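Local coordinates for protein quinone reductase (Klebsiella pneumoniae subsp. pneumoniae, PDB 4GI5) that probably reduces quinones with NAD(P)H as a dimeric, FAD-binding flavoprotein of the flavodoxin-like fold, at residues D73-P78 with E82-T87. Residues are numbered along the deposited sequence; the frame is centred on the assembly and turned at random.
Sequences DDSGAP and EFWRPT. With FAD (flavin-adenine dinucleotide), chain C.
W84 reaches S75 with the nitrogen edge of its indole: NE1 donates to S75 OG at 3.3 Å, a long and bent bond (144° at the hydrogen) whose acceptor sits slightly off the ring plane. S75 CB touches the same edge, 3.8 Å from W84 NE1. S75 turns OG between its backbone N and carbonyl carbon, where the hydroxyl is also hydrogen-bonded to A72 O. Both residues are buried, and the bond gives the indole N-H an acceptor. It ties the S75 part of the loop between strand 55-60 and helix 86-96 to the residues just before that helix. One face of the W84 ring takes P86 N, 3.7 Å above its plane and offset toward the rim.

The next side chain, R85, runs to the FAD instead. CB, CG and CD of R85 all skirt the phosphate oxygen O2A of FAD, CG closest of the three at 3.7 Å. A bend at chi3 (64°) brings NE to its bond with FAD O2A, 2.9 Å long and fairly straight at 162°. Beyond it the guanidinium lies against the ribose, with FAD C3B 3.6 Å above the centre of its plane. At the tip, NH1 lies near FAD O3B, while NH2 reaches D220 O of the second subunit in a weak hydrogen bond. P86 CB touches the flavin methyl C8M of FAD at 3.4 Å, and T87 CG2 approaches FAD O3'.

H31, N38 and Y182 of the second subunit also hydrogen-bond this FAD, so the cofactor lies at the dimer interface. The chemistry implies a division of labour: a neutral indole–hydroxyl bond joins two parts of the loop before helix 86-96, and the neighbouring arginine probably offsets the diphosphate charge.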
loop_
_atom_site.group_PDB
_atom_site.type_symbol
_atom_site.label_atom_id
_atom_site.label_comp_id
_atom_site.label_asym_id
_atom_site.label_seq_id
_atom_site.Cartn_x
_atom_site.Cartn_y
_atom_site.Cartn_z
ATOM N N ASP B 73 20.410 -0.665 9.797
ATOM C CA ASP B 73 20.571 -0.070 11.136
ATOM C C ASP B 73 19.524 -0.609 12.112
ATOM O O ASP B 73 19.597 -0.360 13.312
ATOM C CB ASP B 73 20.459 1.432 11.087
ATOM C CG ASP B 73 21.733 2.089 10.488
ATOM O OD1 ASP B 73 22.814 1.492 10.561
ATOM O OD2 ASP B 73 21.629 3.101 9.862
ATOM N N ASP B 74 18.457 -1.265 11.612
ATOM C CA ASP B 74 17.432 -1.817 12.513
ATOM C C ASP B 74 17.752 -3.145 13.123
ATOM O O ASP B 74 17.004 -3.575 13.985
ATOM C CB ASP B 74 16.112 -1.944 11.694
ATOM C CG ASP B 74 15.622 -0.616 11.283
ATOM O OD1 ASP B 74 15.905 0.451 11.979
ATOM O OD2 ASP B 74 14.914 -0.471 10.219
ATOM N N SER B 75 18.799 -3.835 12.661
ATOM C CA SER B 75 19.039 -5.245 13.055
ATOM C C SER B 75 19.999 -5.338 14.221
ATOM O O SER B 75 20.103 -6.471 14.747
ATOM C CB SER B 75 19.481 -6.140 11.878
ATOM O OG SER B 75 20.721 -5.702 11.319
ATOM N N GLY B 76 20.696 -4.208 14.557
ATOM C CA GLY B 76 21.546 -4.164 15.776
ATOM C C GLY B 76 22.791 -5.085 15.740
ATOM O O GLY B 76 23.305 -5.472 16.745
ATOM N N ALA B 77 23.211 -5.528 14.586
ATOM C CA ALA B 77 24.289 -6.591 14.417
ATOM C C ALA B 77 24.792 -6.550 13.048
ATOM O O ALA B 77 24.119 -6.085 12.132
ATOM C CB ALA B 77 23.784 -7.937 14.744
ATOM N N PRO B 78 26.010 -7.045 12.819
ATOM C CA PRO B 78 26.489 -7.165 11.473
ATOM C C PRO B 78 25.633 -8.147 10.681
ATOM O O PRO B 78 24.910 -8.941 11.267
ATOM C CB PRO B 78 27.924 -7.774 11.628
ATOM C CG PRO B 78 28.268 -7.529 13.056
ATOM C CD PRO B 78 26.984 -7.476 13.850
ATOM N N GLU B 82 26.599 -13.000 3.868
ATOM C CA GLU B 82 27.619 -12.235 3.144
ATOM C C GLU B 82 27.273 -10.806 2.957
ATOM O O GLU B 82 28.125 -9.930 2.826
ATOM C CB GLU B 82 27.948 -12.872 1.772
ATOM C CG GLU B 82 29.178 -13.874 1.915
ATOM C CD GLU B 82 28.689 -15.122 2.428
ATOM O OE1 GLU B 82 27.423 -15.274 2.413
ATOM O OE2 GLU B 82 29.536 -15.869 3.015
ATOM N N PHE B 83 25.932 -10.527 2.903
ATOM C CA PHE B 83 25.472 -9.142 2.827
ATOM C C PHE B 83 24.089 -9.144 3.568
ATOM O O PHE B 83 23.506 -10.203 3.668
ATOM C CB PHE B 83 25.315 -8.659 1.376
ATOM C CG PHE B 83 24.549 -9.613 0.489
ATOM C CD1 PHE B 83 23.128 -9.522 0.361
ATOM C CD2 PHE B 83 25.159 -10.578 -0.300
ATOM C CE1 PHE B 83 22.448 -10.397 -0.433
ATOM C CE2 PHE B 83 24.505 -11.413 -1.104
ATOM C CZ PHE B 83 23.093 -11.352 -1.223
ATOM N N TRP B 84 23.726 -8.005 4.050
ATOM C CA TRP B 84 22.534 -7.847 4.858
ATOM C C TRP B 84 21.308 -8.247 3.973
ATOM O O TRP B 84 21.291 -7.903 2.771
ATOM C CB TRP B 84 22.397 -6.409 5.226
ATOM C CG TRP B 84 21.361 -6.145 6.175
ATOM C CD1 TRP B 84 21.400 -6.351 7.548
ATOM C CD2 TRP B 84 20.024 -5.683 5.886
ATOM N NE1 TRP B 84 20.191 -6.029 8.103
ATOM C CE2 TRP B 84 19.356 -5.547 7.152
ATOM C CE3 TRP B 84 19.399 -5.263 4.714
ATOM C CZ2 TRP B 84 18.057 -5.121 7.274
ATOM C CZ3 TRP B 84 18.052 -4.706 4.850
ATOM C CH2 TRP B 84 17.441 -4.711 6.131
ATOM N N ARG B 85 20.363 -8.966 4.564
ATOM C CA ARG B 85 19.119 -9.342 3.856
ATOM C C ARG B 85 17.924 -8.956 4.709
ATOM O O ARG B 85 17.866 -9.274 5.895
ATOM C CB ARG B 85 19.048 -10.774 3.578
ATOM C CG ARG B 85 20.114 -11.181 2.505
ATOM C CD ARG B 85 20.086 -12.638 2.249
ATOM N NE ARG B 85 18.816 -13.100 1.659
ATOM C CZ ARG B 85 18.471 -14.368 1.599
ATOM N NH1 ARG B 85 19.326 -15.286 1.970
ATOM N NH2 ARG B 85 17.326 -14.733 1.101
ATOM N N PRO B 86 16.990 -8.181 4.096
ATOM C CA PRO B 86 15.794 -7.840 4.902
ATOM C C PRO B 86 15.155 -8.980 5.664
ATOM O O PRO B 86 14.750 -8.801 6.797
ATOM C CB PRO B 86 14.828 -7.276 3.809
ATOM C CG PRO B 86 15.707 -6.682 2.777
ATOM C CD PRO B 86 16.939 -7.596 2.762
ATOM N N THR B 87 15.090 -10.109 5.047
ATOM C CA THR B 87 14.481 -11.244 5.703
ATOM C C THR B 87 15.360 -11.864 6.831
ATOM O O THR B 87 15.002 -11.907 7.979
ATOM C CB THR B 87 14.087 -12.327 4.719
ATOM O OG1 THR B 87 15.190 -12.709 3.881
ATOM C CG2 THR B 87 12.932 -11.909 3.759
HETATM P PA FAD C . 17.816 -10.771 -1.246
HETATM O O1A FAD C . 18.840 -9.759 -1.424
HETATM O O2A FAD C . 17.348 -11.185 0.115
HETATM O O5B FAD C . 18.296 -12.051 -2.087
HETATM C C5B FAD C . 17.421 -13.146 -2.291
HETATM C C4B FAD C . 18.177 -14.314 -2.811
HETATM O O4B FAD C . 18.630 -14.026 -4.123
HETATM C C3B FAD C . 19.384 -14.580 -1.911
HETATM O O3B FAD C . 19.308 -16.005 -1.749
HETATM C C2B FAD C . 20.509 -14.175 -2.817
HETATM O O2B FAD C . 21.719 -14.885 -2.508
HETATM C C1B FAD C . 19.995 -14.436 -4.209
HETATM N N9A FAD C . 20.776 -13.616 -5.179
HETATM C C8A FAD C . 21.229 -12.270 -5.129
HETATM N N7A FAD C . 21.921 -11.915 -6.211
HETATM C C5A FAD C . 21.957 -13.059 -6.864
HETATM C C6A FAD C . 22.704 -13.368 -8.093
HETATM N N6A FAD C . 23.375 -12.275 -8.567
HETATM N N1A FAD C . 22.634 -14.612 -8.635
HETATM C C2A FAD C . 21.987 -15.541 -7.994
HETATM N N3A FAD C . 21.260 -15.235 -6.847
HETATM C C4A FAD C . 21.199 -14.067 -6.319
HETATM N N1 FAD C . 6.870 -11.685 -0.299
HETATM C C2 FAD C . 5.632 -11.830 -0.738
HETATM O O2 FAD C . 5.390 -12.619 -1.666
HETATM N N3 FAD C . 4.618 -11.016 -0.327
HETATM C C4 FAD C . 4.792 -10.232 0.760
HETATM O O4 FAD C . 3.844 -9.509 1.159
HETATM C C4X FAD C . 6.068 -10.068 1.334
HETATM N N5 FAD C . 6.229 -9.273 2.473
HETATM C C5X FAD C . 7.553 -9.022 2.899
HETATM C C6 FAD C . 7.776 -8.050 3.905
HETATM C C7 FAD C . 9.082 -7.840 4.355
HETATM C C7M FAD C . 9.311 -6.768 5.363
HETATM C C8 FAD C . 10.157 -8.619 3.801
HETATM C C8M FAD C . 11.600 -8.357 4.215
HETATM C C9 FAD C . 9.973 -9.556 2.797
HETATM C C9A FAD C . 8.642 -9.774 2.350
HETATM N N10 FAD C . 8.396 -10.682 1.281
HETATM C C10 FAD C . 7.116 -10.868 0.755
HETATM C "C1'" FAD C . 9.489 -11.328 0.589
HETATM C "C2'" FAD C . 10.174 -10.312 -0.328
HETATM O "O2'" FAD C . 9.357 -9.905 -1.448
HETATM C "C3'" FAD C . 11.472 -10.963 -0.841
HETATM O "O3'" FAD C . 12.313 -11.063 0.325
HETATM C "C4'" FAD C . 12.215 -10.040 -1.837
HETATM O "O4'" FAD C . 11.472 -10.007 -3.068
HETATM C "C5'" FAD C . 13.648 -10.561 -2.132
HETATM O "O5'" FAD C . 14.353 -9.599 -2.911
HETATM P P FAD C . 15.706 -8.986 -2.226
HETATM O O1P FAD C . 16.337 -8.056 -3.279
HETATM O O2P FAD C . 15.474 -8.452 -0.879
HETATM O O3P FAD C . 16.476 -10.389 -2.139
#